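B-N-acetylhexosaminidase (Streptomyces plicatus, PDB 5FD0) catalyses the removal of terminal, non-reducing N-acetyl-beta-D-hexosamine residues from glycosides, as a family 20 glycoside hydrolase. Local coordinates at residues A[165-170]-A[200-205]; A[312-317]-A[343-348]; A[410-415]-A[449-454]. All coordinates share one frame; numbering follows the deposited sequence.

How the interactions relate
From the N terminus, interaction 1 comes first: it joins the loop after strand 159-165 to the loop after strand 190-194, closing about thirty residues that include helix 173-184. Interaction 2 follows, pairing strand 313-315 with strand 346-350 across helix 326-342. Interaction 3 is last, bringing the loop ahead of helix 420-424 onto the loop after strand 440-447. The three are in series, with no nesting or crossing. Interactions 1 and 3 both touch the bound sugar and meet directly, His169 ND1 lying 2.7 Å from Thr449 O in a probable hydrogen bond. Interaction 2 lies in the barrel wall, its centre about 18 Å from that of interaction 1.

Interaction 1. Residues A[165-170]-A[200-205]; sequences DVSRHF and GWRIAI. With NAG (2-acetamido-2-deoxy-beta-D-glucopyranose), chain B.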
loop_
_atom_site.group_PDB
_atom_site.type_symbol
_atom_site.label_atom_id
_atom_site.label_comp_id
_atom_site.label_asym_id
_atom_site.label_seq_id
_atom_site.Cartn_x
_atom_site.Cartn_y
_atom_site.Cartn_z
ATOM N N ASP A 165 -1.353 9.369 2.489
ATOM C CA ASP A 165 -2.118 10.568 2.803
ATOM C C ASP A 165 -1.644 11.675 1.865
ATOM O O ASP A 165 -0.512 12.154 1.988
ATOM C CB ASP A 165 -1.919 10.915 4.275
ATOM C CG ASP A 165 -2.523 12.256 4.692
ATOM O OD1 ASP A 165 -3.210 12.957 3.897
ATOM O OD2 ASP A 165 -2.310 12.587 5.885
ATOM N N VAL A 166 -2.486 12.067 0.909
ATOM C CA VAL A 166 -2.174 13.204 0.041
ATOM C C VAL A 166 -2.997 14.434 0.416
ATOM O O VAL A 166 -2.974 15.440 -0.305
ATOM C CB VAL A 166 -2.345 12.850 -1.444
ATOM C CG1 VAL A 166 -1.407 11.721 -1.844
ATOM C CG2 VAL A 166 -3.794 12.525 -1.770
ATOM N N SER A 167 -3.706 14.380 1.546
ATOM C CA SER A 167 -4.486 15.505 2.048
ATOM C C SER A 167 -3.647 16.429 2.921
ATOM O O SER A 167 -3.736 17.655 2.789
ATOM C CB SER A 167 -5.682 14.997 2.852
ATOM O OG SER A 167 -6.593 14.267 2.037
ATOM N N ARG A 168 -2.820 15.872 3.805
ATOM C CA ARG A 168 -2.101 16.725 4.744
ATOM C C ARG A 168 -0.987 17.484 4.035
ATOM O O ARG A 168 -0.872 18.701 4.179
ATOM C CB ARG A 168 -1.577 15.897 5.910
ATOM C CG ARG A 168 -2.602 15.742 7.013
ATOM C CD ARG A 168 -3.985 15.285 6.533
ATOM N NE ARG A 168 -4.880 15.165 7.687
ATOM C CZ ARG A 168 -4.956 14.091 8.478
ATOM N NH1 ARG A 168 -4.218 13.016 8.211
ATOM N NH2 ARG A 168 -5.775 14.089 9.541
ATOM N N HIS A 169 -0.166 16.789 3.254
ATOM C CA HIS A 169 0.601 17.421 2.191
ATOM C C HIS A 169 0.274 16.715 0.891
ATOM O O HIS A 169 0.206 15.486 0.843
ATOM C CB HIS A 169 2.103 17.370 2.408
ATOM C CG HIS A 169 2.567 18.236 3.536
ATOM N ND1 HIS A 169 2.629 17.786 4.829
ATOM C CD2 HIS A 169 2.952 19.532 3.572
ATOM C CE1 HIS A 169 3.062 18.757 5.618
ATOM N NE2 HIS A 169 3.258 19.832 4.880
ATOM N N PHE A 170 0.059 17.515 -0.146
ATOM C CA PHE A 170 -0.273 16.985 -1.456
ATOM C C PHE A 170 0.975 16.418 -2.118
ATOM O O PHE A 170 2.070 16.983 -2.013
ATOM C CB PHE A 170 -0.855 18.081 -2.341
ATOM C CG PHE A 170 -1.228 17.614 -3.715
ATOM C CD1 PHE A 170 -2.253 16.701 -3.892
ATOM C CD2 PHE A 170 -0.563 18.099 -4.828
ATOM C CE1 PHE A 170 -2.609 16.287 -5.162
ATOM C CE2 PHE A 170 -0.925 17.698 -6.092
ATOM C CZ PHE A 170 -1.939 16.806 -6.256
ATOM N N GLY A 200 -7.168 19.599 3.102
ATOM C CA GLY A 200 -7.149 19.475 1.655
ATOM C C GLY A 200 -8.190 18.523 1.100
ATOM O O GLY A 200 -8.483 17.487 1.709
ATOM N N TRP A 201 -8.761 18.890 -0.055
ATOM C CA TRP A 201 -9.640 18.045 -0.852
ATOM C C TRP A 201 -8.932 17.809 -2.182
ATOM O O TRP A 201 -8.626 18.767 -2.888
ATOM C CB TRP A 201 -10.995 18.729 -1.088
ATOM C CG TRP A 201 -11.932 17.853 -1.826
ATOM C CD1 TRP A 201 -11.949 17.628 -3.179
ATOM C CD2 TRP A 201 -12.962 17.041 -1.273
ATOM N NE1 TRP A 201 -12.916 16.709 -3.494
ATOM C CE2 TRP A 201 -13.574 16.356 -2.343
ATOM C CE3 TRP A 201 -13.444 16.840 0.024
ATOM C CZ2 TRP A 201 -14.627 15.481 -2.155
ATOM C CZ3 TRP A 201 -14.498 15.988 0.209
ATOM C CH2 TRP A 201 -15.078 15.307 -0.865
ATOM N N ARG A 202 -8.663 16.555 -2.528
ATOM C CA ARG A 202 -7.636 16.292 -3.530
ATOM C C ARG A 202 -8.159 15.640 -4.811
ATOM O O ARG A 202 -7.342 15.149 -5.607
ATOM C CB ARG A 202 -6.524 15.437 -2.936
ATOM C CG ARG A 202 -5.870 16.053 -1.723
ATOM C CD ARG A 202 -5.313 17.442 -1.987
ATOM N NE ARG A 202 -4.544 17.894 -0.841
ATOM C CZ ARG A 202 -4.333 19.161 -0.527
ATOM N NH1 ARG A 202 -4.791 20.125 -1.311
ATOM N NH2 ARG A 202 -3.651 19.448 0.581
ATOM N N ILE A 203 -9.468 15.659 -5.060
ATOM C CA ILE A 203 -10.034 15.063 -6.279
ATOM C C ILE A 203 -11.117 15.989 -6.827
ATOM O O ILE A 203 -12.026 16.395 -6.098
ATOM C CB ILE A 203 -10.583 13.633 -6.043
ATOM C CG1 ILE A 203 -11.145 13.019 -7.341
ATOM C CG2 ILE A 203 -11.666 13.605 -5.002
ATOM C CD1 ILE A 203 -10.136 12.745 -8.390
ATOM N N ALA A 204 -10.999 16.354 -8.103
ATOM C CA ALA A 204 -11.945 17.294 -8.699
ATOM C C ALA A 204 -13.300 16.629 -8.903
ATOM O O ALA A 204 -13.396 15.554 -9.495
ATOM C CB ALA A 204 -11.416 17.833 -10.019
ATOM N N ILE A 205 -14.342 17.261 -8.362
ATOM C CA ILE A 205 -15.730 16.795 -8.443
ATOM C C ILE A 205 -16.502 17.801 -9.301
ATOM O O ILE A 205 -16.586 18.984 -8.946
ATOM C CB ILE A 205 -16.358 16.679 -7.043
ATOM C CG1 ILE A 205 -15.528 15.732 -6.156
ATOM C CG2 ILE A 205 -17.820 16.211 -7.118
ATOM C CD1 ILE A 205 -15.620 14.278 -6.574
HETATM C C1 NAG B . -4.943 9.448 13.614
HETATM C C2 NAG B . -5.849 10.010 12.501
HETATM C C3 NAG B . -5.139 10.481 11.262
HETATM C C4 NAG B . -3.859 11.184 11.548
HETATM C C5 NAG B . -3.033 10.149 12.291
HETATM C C6 NAG B . -1.598 10.507 12.505
HETATM C C7 NAG B . -6.530 7.775 11.716
HETATM C C8 NAG B . -7.656 6.860 11.298
HETATM N N2 NAG B . -6.854 9.023 12.105
HETATM O O1 NAG B . -5.475 9.819 14.821
HETATM O O3 NAG B . -5.998 11.413 10.551
HETATM O O4 NAG B . -3.245 11.580 10.326
HETATM O O5 NAG B . -3.622 9.976 13.606
HETATM O O6 NAG B . -0.899 9.409 13.044
HETATM O O7 NAG B . -5.407 7.381 11.696
#
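Ser167 and Gly200 mark the closest approach of the two backbones, Ser167 CA lying 4.8 Å from Gly200 CA. Both segments are irregular loops that follow neighbouring strands of the catalytic TIM barrel, 159-165 and 190-194. An Asx turn shapes the first: Asp165 OD1 accepts from Ser167 N, nearly along its C-O axis, and also from Arg168 N.

Arg202 carries most of the contact. Its chain bends at chi2 (-56°) and sends the guanidinium against two successive carbonyls of the turn. Arg202 NE donates to Val166 O at 3.0 Å, in the carbonyl plane. Arg202 NH2 donates to Ser167 O at 2.8 Å, tilted from the plane of that second carbonyl. Both N-H...O angles are 142°, so neither bond is straight. Gly200 CA covers the centre of one guanidinium face and Phe170 CB lies near the rim of the opposite one, while Phe170 CD1 packs 3.7 Å from Arg202 CD. Arg202 NH2 also bonds Thr218 O and Arg202 NH1 bonds Gly226 O, adding to the grip on this buried cation. Ser167 OG turns instead to His194 O.

The Arg168 guanidinium ends at the bound sugar. Arg168 NH1 donates to Asp165 OD2 in its own plane but from above the carboxylate plane, a salt bridge; Arg168 NH2 forms another with Asp197. Gln199 accepts from Arg168 NE. Thus held, Arg168 NH1 reaches NAG O4 at 2.7 Å and Arg168 NH2 reaches NAG O3 at 2.9 Å.

Interaction 2. Residues A[312-317]-A[343-348]; sequences RYLHIG and YGKTVV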
loop_
_atom_site.group_PDB
_atom_site.type_symbol
_atom_site.label_atom_id
_atom_site.label_comp_id
_atom_site.label_asym_id
_atom_site.label_seq_id
_atom_site.Cartn_x
_atom_site.Cartn_y
_atom_site.Cartn_z
ATOM N N ARG A 312 -12.881 -2.681 -6.571
ATOM C CA ARG A 312 -14.099 -3.139 -5.916
ATOM C C ARG A 312 -14.544 -2.270 -4.758
ATOM O O ARG A 312 -15.725 -2.338 -4.376
ATOM C CB ARG A 312 -13.882 -4.556 -5.403
ATOM C CG ARG A 312 -13.685 -5.532 -6.531
ATOM C CD ARG A 312 -13.117 -6.794 -6.019
ATOM N NE ARG A 312 -11.682 -6.694 -5.750
ATOM C CZ ARG A 312 -10.988 -7.677 -5.185
ATOM N NH1 ARG A 312 -11.603 -8.799 -4.836
ATOM N NH2 ARG A 312 -9.688 -7.550 -4.962
ATOM N N TYR A 313 -13.642 -1.466 -4.197
ATOM C CA TYR A 313 -13.813 -0.879 -2.870
ATOM C C TYR A 313 -13.850 0.638 -2.905
ATOM O O TYR A 313 -13.177 1.299 -3.708
ATOM C CB TYR A 313 -12.694 -1.304 -1.946
ATOM C CG TYR A 313 -12.491 -2.780 -1.978
ATOM C CD1 TYR A 313 -11.484 -3.324 -2.724
ATOM C CD2 TYR A 313 -13.332 -3.638 -1.276
ATOM C CE1 TYR A 313 -11.288 -4.687 -2.772
ATOM C CE2 TYR A 313 -13.142 -5.003 -1.311
ATOM C CZ TYR A 313 -12.124 -5.518 -2.071
ATOM O OH TYR A 313 -11.905 -6.856 -2.144
ATOM N N LEU A 314 -14.630 1.179 -1.988
ATOM C CA LEU A 314 -14.660 2.606 -1.741
ATOM C C LEU A 314 -14.655 2.812 -0.231
ATOM O O LEU A 314 -15.490 2.250 0.489
ATOM C CB LEU A 314 -15.887 3.214 -2.400
ATOM C CG LEU A 314 -15.869 4.671 -2.765
ATOM C CD1 LEU A 314 -16.818 4.875 -3.954
ATOM C CD2 LEU A 314 -16.331 5.442 -1.536
ATOM N N HIS A 315 -13.707 3.607 0.228
ATOM C CA HIS A 315 -13.461 3.847 1.651
ATOM C C HIS A 315 -14.139 5.156 2.067
ATOM O O HIS A 315 -13.837 6.225 1.510
ATOM C CB HIS A 315 -11.947 3.904 1.852
ATOM C CG HIS A 315 -11.460 3.585 3.229
ATOM N ND1 HIS A 315 -11.917 4.226 4.363
ATOM C CD2 HIS A 315 -10.449 2.777 3.635
ATOM C CE1 HIS A 315 -11.228 3.803 5.413
ATOM N NE2 HIS A 315 -10.332 2.922 4.995
ATOM N N ILE A 316 -15.065 5.080 3.022
ATOM C CA ILE A 316 -15.759 6.265 3.499
ATOM C C ILE A 316 -15.216 6.750 4.833
ATOM O O ILE A 316 -15.789 7.668 5.427
ATOM C CB ILE A 316 -17.276 6.051 3.592
ATOM C CG1 ILE A 316 -17.599 4.941 4.591
ATOM C CG2 ILE A 316 -17.821 5.768 2.198
ATOM C CD1 ILE A 316 -19.081 4.700 4.759
ATOM N N GLY A 317 -14.111 6.182 5.306
ATOM C CA GLY A 317 -13.470 6.709 6.501
ATOM C C GLY A 317 -14.322 6.437 7.732
ATOM O O GLY A 317 -14.646 5.281 8.003
ATOM N N TYR A 343 -23.699 2.660 -6.122
ATOM C CA TYR A 343 -22.799 2.877 -7.240
ATOM C C TYR A 343 -21.872 1.698 -7.457
ATOM O O TYR A 343 -20.786 1.858 -8.020
ATOM C CB TYR A 343 -22.028 4.166 -7.038
ATOM C CG TYR A 343 -22.919 5.362 -7.171
ATOM C CD1 TYR A 343 -23.415 5.744 -8.417
ATOM C CD2 TYR A 343 -23.268 6.119 -6.067
ATOM C CE1 TYR A 343 -24.218 6.842 -8.550
ATOM C CE2 TYR A 343 -24.089 7.241 -6.194
ATOM C CZ TYR A 343 -24.564 7.587 -7.436
ATOM O OH TYR A 343 -25.368 8.685 -7.573
ATOM N N GLY A 344 -22.288 0.519 -7.018
ATOM C CA GLY A 344 -21.637 -0.714 -7.404
ATOM C C GLY A 344 -20.394 -1.104 -6.646
ATOM O O GLY A 344 -19.669 -1.973 -7.118
ATOM N N LYS A 345 -20.128 -0.526 -5.475
ATOM C CA LYS A 345 -18.877 -0.785 -4.774
ATOM C C LYS A 345 -19.118 -1.358 -3.373
ATOM O O LYS A 345 -20.226 -1.322 -2.828
ATOM C CB LYS A 345 -18.042 0.501 -4.689
ATOM C CG LYS A 345 -17.759 1.142 -6.072
ATOM C CD LYS A 345 -16.962 0.188 -6.993
ATOM C CE LYS A 345 -16.635 0.842 -8.317
ATOM N NZ LYS A 345 -16.027 -0.137 -9.244
ATOM N N THR A 346 -18.029 -1.866 -2.803
ATOM C CA THR A 346 -17.984 -2.437 -1.467
ATOM C C THR A 346 -17.448 -1.390 -0.496
ATOM O O THR A 346 -16.373 -0.835 -0.716
ATOM C CB THR A 346 -17.097 -3.685 -1.448
ATOM O OG1 THR A 346 -17.685 -4.701 -2.269
ATOM C CG2 THR A 346 -16.918 -4.225 -0.041
ATOM N N VAL A 347 -18.181 -1.152 0.589
ATOM C CA VAL A 347 -17.835 -0.165 1.613
ATOM C C VAL A 347 -16.611 -0.612 2.396
ATOM O O VAL A 347 -16.536 -1.770 2.826
ATOM C CB VAL A 347 -19.013 0.004 2.592
ATOM C CG1 VAL A 347 -18.573 0.743 3.876
ATOM C CG2 VAL A 347 -20.184 0.702 1.939
ATOM N N VAL A 348 -15.694 0.309 2.659
ATOM C CA VAL A 348 -14.640 0.141 3.642
ATOM C C VAL A 348 -14.720 1.363 4.545
ATOM O O VAL A 348 -14.990 2.471 4.074
ATOM C CB VAL A 348 -13.234 0.022 3.016
ATOM C CG1 VAL A 348 -12.195 -0.254 4.091
ATOM C CG2 VAL A 348 -13.201 -1.082 1.923
HETATM O O HOH W 1 -17.454 -4.266 -5.679
#
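Tyr313, Leu314 and His315 run parallel to Thr346, Val347 and Val348 in register, as neighbouring strands of the catalytic TIM barrel linked by helix 326-342 in a beta-alpha-beta unit. The short strand axes approach to 4.7 Å and cross at -33°, a marked twist. Four backbone hydrogen bonds alternate in direction, from Thr346 N to Arg312 O through to Ile316 N to Val348 O (2.8 Å). Backbone bonds from His315 to Pro249 and Ile251 join the same strand to its other neighbour, which closes the barrel.

Packing is densest toward the barrel interior. Val348 CG1, anti to the backbone N (chi1 -176°), sits over one face of the His315 imidazole, 3.9 Å from the ring centroid and 28° off its normal: a CH-pi contact. The other valine branch, CG2, turns to Tyr313 CB at 3.9 Å. On this same face Tyr313 CD2 lies alongside Thr346 CB, with the two side chains pointing the same way. Gln365 holds His315 NE2 and His192 stacks on the ring; the His315 side chain lies about 8 Å from the bound NAG. On the other side of the sheet, facing the helices, Ile316 rests on Val340.

Beyond the N-terminal ends of the strands the contact loosens. Exposed Arg312 extends to Glu246, and Lys345 carries its amine to Thr309 O and Gly311 O. A water donates to Arg312 O at 2.9 Å and makes weak bonds to Gly344 O and Thr346 OG1. Within the tight part the His315 ring is fixed at its edge as well: Gly317 N donates in the ring plane to His315 ND1, 3.1 Å away.

Interaction 3. Residues A[410-415]-A[449-454]; sequences LGLSWA and TETLSD. With NAG (2-acetamido-2-deoxy-beta-D-glucopyranose), chain B.
The Glu450 carboxylate and the Trp414 indole are the two flat groups of these TIM-barrel loops at the sugar site, Glu450 coming only loosely against Leu412 across the segments and Trp414 lying beside them at the sugar. One indole face carries Ala415 CB toward its rim. At its edge, in the ring plane, Trp414 NE1 donates to NAG O6 at 2.9 Å along a nearly straight bond (168°). Glu450 OE2 accepts from NAG O4 at 2.6 Å, and a long, weak ion pair links the same oxygen to Arg168. A bend at chi2 (93°) turns the carboxylate toward the sugar. Between these groups Leu412 CD1 packs 3.6 Å from NAG C6.

Segment 449-454 follows strand 440-447. Segment 410-415 belongs to the long loop after strand 389-392 and packs against it. Tyr399 and Asp401 of that long loop also bond the sugar. A type I beta turn from Thr449 to Leu452 presents Glu450 and Thr451 to the opposing loop, and Thr449 OG1 bonds Asp165 O.

Leu412 bridges the sugar and the protein contact: as CD1 meets NAG, its other branch, CD2, touches Thr451 CG2 at 3.8 Å. Farther from the sugar, Leu410 CB rests 3.8 Å from Leu452 CD2, and both leucines reach helix 455-462. The backbone of Gly411, at positive phi, passes the threonine between these apolar contacts. Here lies the one hydrogen bond joining the segments: Gly411 N donates to Thr451 OG1 at 2.9 Å, bent to 141°.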
loop_
_atom_site.group_PDB
_atom_site.type_symbol
_atom_site.label_atom_id
_atom_site.label_comp_id
_atom_site.label_asym_id
_atom_site.label_seq_id
_atom_site.Cartn_x
_atom_site.Cartn_y
_atom_site.Cartn_z
ATOM N N LEU A 410 11.259 13.288 12.156
ATOM C CA LEU A 410 9.972 13.456 11.505
ATOM C C LEU A 410 8.968 12.574 12.239
ATOM O O LEU A 410 9.336 11.795 13.113
ATOM C CB LEU A 410 10.066 13.051 10.031
ATOM C CG LEU A 410 11.105 13.773 9.171
ATOM C CD1 LEU A 410 11.327 13.015 7.870
ATOM C CD2 LEU A 410 10.664 15.186 8.887
ATOM N N GLY A 411 7.698 12.671 11.850
ATOM C CA GLY A 411 6.674 11.764 12.326
ATOM C C GLY A 411 6.079 12.202 13.650
ATOM O O GLY A 411 6.373 13.274 14.173
ATOM N N LEU A 412 5.191 11.350 14.179
ATOM C CA LEU A 412 4.400 11.620 15.371
ATOM C C LEU A 412 4.688 10.592 16.460
ATOM O O LEU A 412 5.321 9.566 16.226
ATOM C CB LEU A 412 2.910 11.615 15.045
ATOM C CG LEU A 412 2.463 12.649 14.030
ATOM C CD1 LEU A 412 0.960 12.566 13.880
ATOM C CD2 LEU A 412 2.887 14.070 14.457
ATOM N N SER A 413 4.197 10.864 17.669
ATOM C CA SER A 413 4.494 9.996 18.799
ATOM C C SER A 413 3.261 9.660 19.629
ATOM O O SER A 413 3.400 9.067 20.692
ATOM C CB SER A 413 5.561 10.627 19.705
ATOM O OG SER A 413 5.107 11.873 20.171
ATOM N N TRP A 414 2.063 10.003 19.171
ATOM C CA TRP A 414 0.898 9.819 20.012
ATOM C C TRP A 414 0.629 8.348 20.296
ATOM O O TRP A 414 0.031 8.019 21.324
ATOM C CB TRP A 414 -0.326 10.479 19.385
ATOM C CG TRP A 414 -0.776 9.870 18.092
ATOM C CD1 TRP A 414 -0.433 10.270 16.846
ATOM C CD2 TRP A 414 -1.658 8.749 17.929
ATOM N NE1 TRP A 414 -1.068 9.493 15.912
ATOM C CE2 TRP A 414 -1.818 8.547 16.548
ATOM C CE3 TRP A 414 -2.338 7.912 18.814
ATOM C CZ2 TRP A 414 -2.619 7.534 16.030
ATOM C CZ3 TRP A 414 -3.143 6.905 18.297
ATOM C CH2 TRP A 414 -3.268 6.728 16.913
ATOM N N ALA A 415 1.072 7.451 19.421
ATOM C CA ALA A 415 0.882 6.021 19.616
ATOM C C ALA A 415 2.074 5.373 20.312
ATOM O O ALA A 415 2.203 4.147 20.276
ATOM C CB ALA A 415 0.611 5.324 18.272
ATOM N N THR A 449 0.738 12.200 6.499
ATOM C CA THR A 449 1.725 13.169 6.024
ATOM C C THR A 449 1.656 14.536 6.709
ATOM O O THR A 449 2.169 15.515 6.159
ATOM C CB THR A 449 1.620 13.310 4.504
ATOM O OG1 THR A 449 0.285 13.654 4.123
ATOM C CG2 THR A 449 2.043 12.000 3.854
ATOM N N GLU A 450 1.126 14.622 7.931
ATOM C CA GLU A 450 1.229 15.869 8.696
ATOM C C GLU A 450 2.646 16.425 8.710
ATOM O O GLU A 450 2.834 17.642 8.655
ATOM C CB GLU A 450 0.785 15.676 10.150
ATOM C CG GLU A 450 -0.692 15.633 10.346
ATOM C CD GLU A 450 -1.241 14.207 10.321
ATOM O OE1 GLU A 450 -0.605 13.332 9.696
ATOM O OE2 GLU A 450 -2.295 13.969 10.935
ATOM N N THR A 451 3.653 15.556 8.813
ATOM C CA THR A 451 5.028 15.992 9.013
ATOM C C THR A 451 5.912 15.796 7.791
ATOM O O THR A 451 7.107 16.084 7.864
ATOM C CB THR A 451 5.668 15.257 10.205
ATOM O OG1 THR A 451 5.941 13.892 9.866
ATOM C CG2 THR A 451 4.788 15.315 11.444
ATOM N N LEU A 452 5.356 15.330 6.675
ATOM C CA LEU A 452 6.136 14.852 5.544
ATOM C C LEU A 452 5.679 15.596 4.304
ATOM O O LEU A 452 4.513 15.502 3.918
ATOM C CB LEU A 452 5.971 13.348 5.345
ATOM C CG LEU A 452 6.134 12.464 6.609
ATOM C CD1 LEU A 452 5.776 11.001 6.309
ATOM C CD2 LEU A 452 7.561 12.561 7.178
ATOM N N SER A 453 6.593 16.313 3.681
ATOM C CA SER A 453 6.225 17.160 2.564
ATOM C C SER A 453 7.048 16.904 1.310
ATOM O O SER A 453 6.820 17.583 0.305
ATOM C CB SER A 453 6.336 18.650 2.962
ATOM O OG SER A 453 7.657 18.981 3.295
ATOM N N ASP A 454 7.968 15.945 1.309
ATOM C CA ASP A 454 8.621 15.625 0.047
ATOM C C ASP A 454 8.914 14.138 -0.012
ATOM O O ASP A 454 8.873 13.452 1.014
ATOM C CB ASP A 454 9.897 16.457 -0.159
ATOM C CG ASP A 454 11.005 16.082 0.781
ATOM O OD1 ASP A 454 11.422 14.900 0.765
ATOM O OD2 ASP A 454 11.482 16.982 1.516
HETATM C C1 NAG B . -4.943 9.448 13.614
HETATM C C2 NAG B . -5.849 10.010 12.501
HETATM C C3 NAG B . -5.139 10.481 11.262
HETATM C C4 NAG B . -3.859 11.184 11.548
HETATM C C5 NAG B . -3.033 10.149 12.291
HETATM C C6 NAG B . -1.598 10.507 12.505
HETATM C C7 NAG B . -6.530 7.775 11.716
HETATM C C8 NAG B . -7.656 6.860 11.298
HETATM N N2 NAG B . -6.854 9.023 12.105
HETATM O O1 NAG B . -5.475 9.819 14.821
HETATM O O3 NAG B . -5.998 11.413 10.551
HETATM O O4 NAG B . -3.245 11.580 10.326
HETATM O O5 NAG B . -3.622 9.976 13.606
HETATM O O6 NAG B . -0.899 9.409 13.044
HETATM O O7 NAG B . -5.407 7.381 11.696
#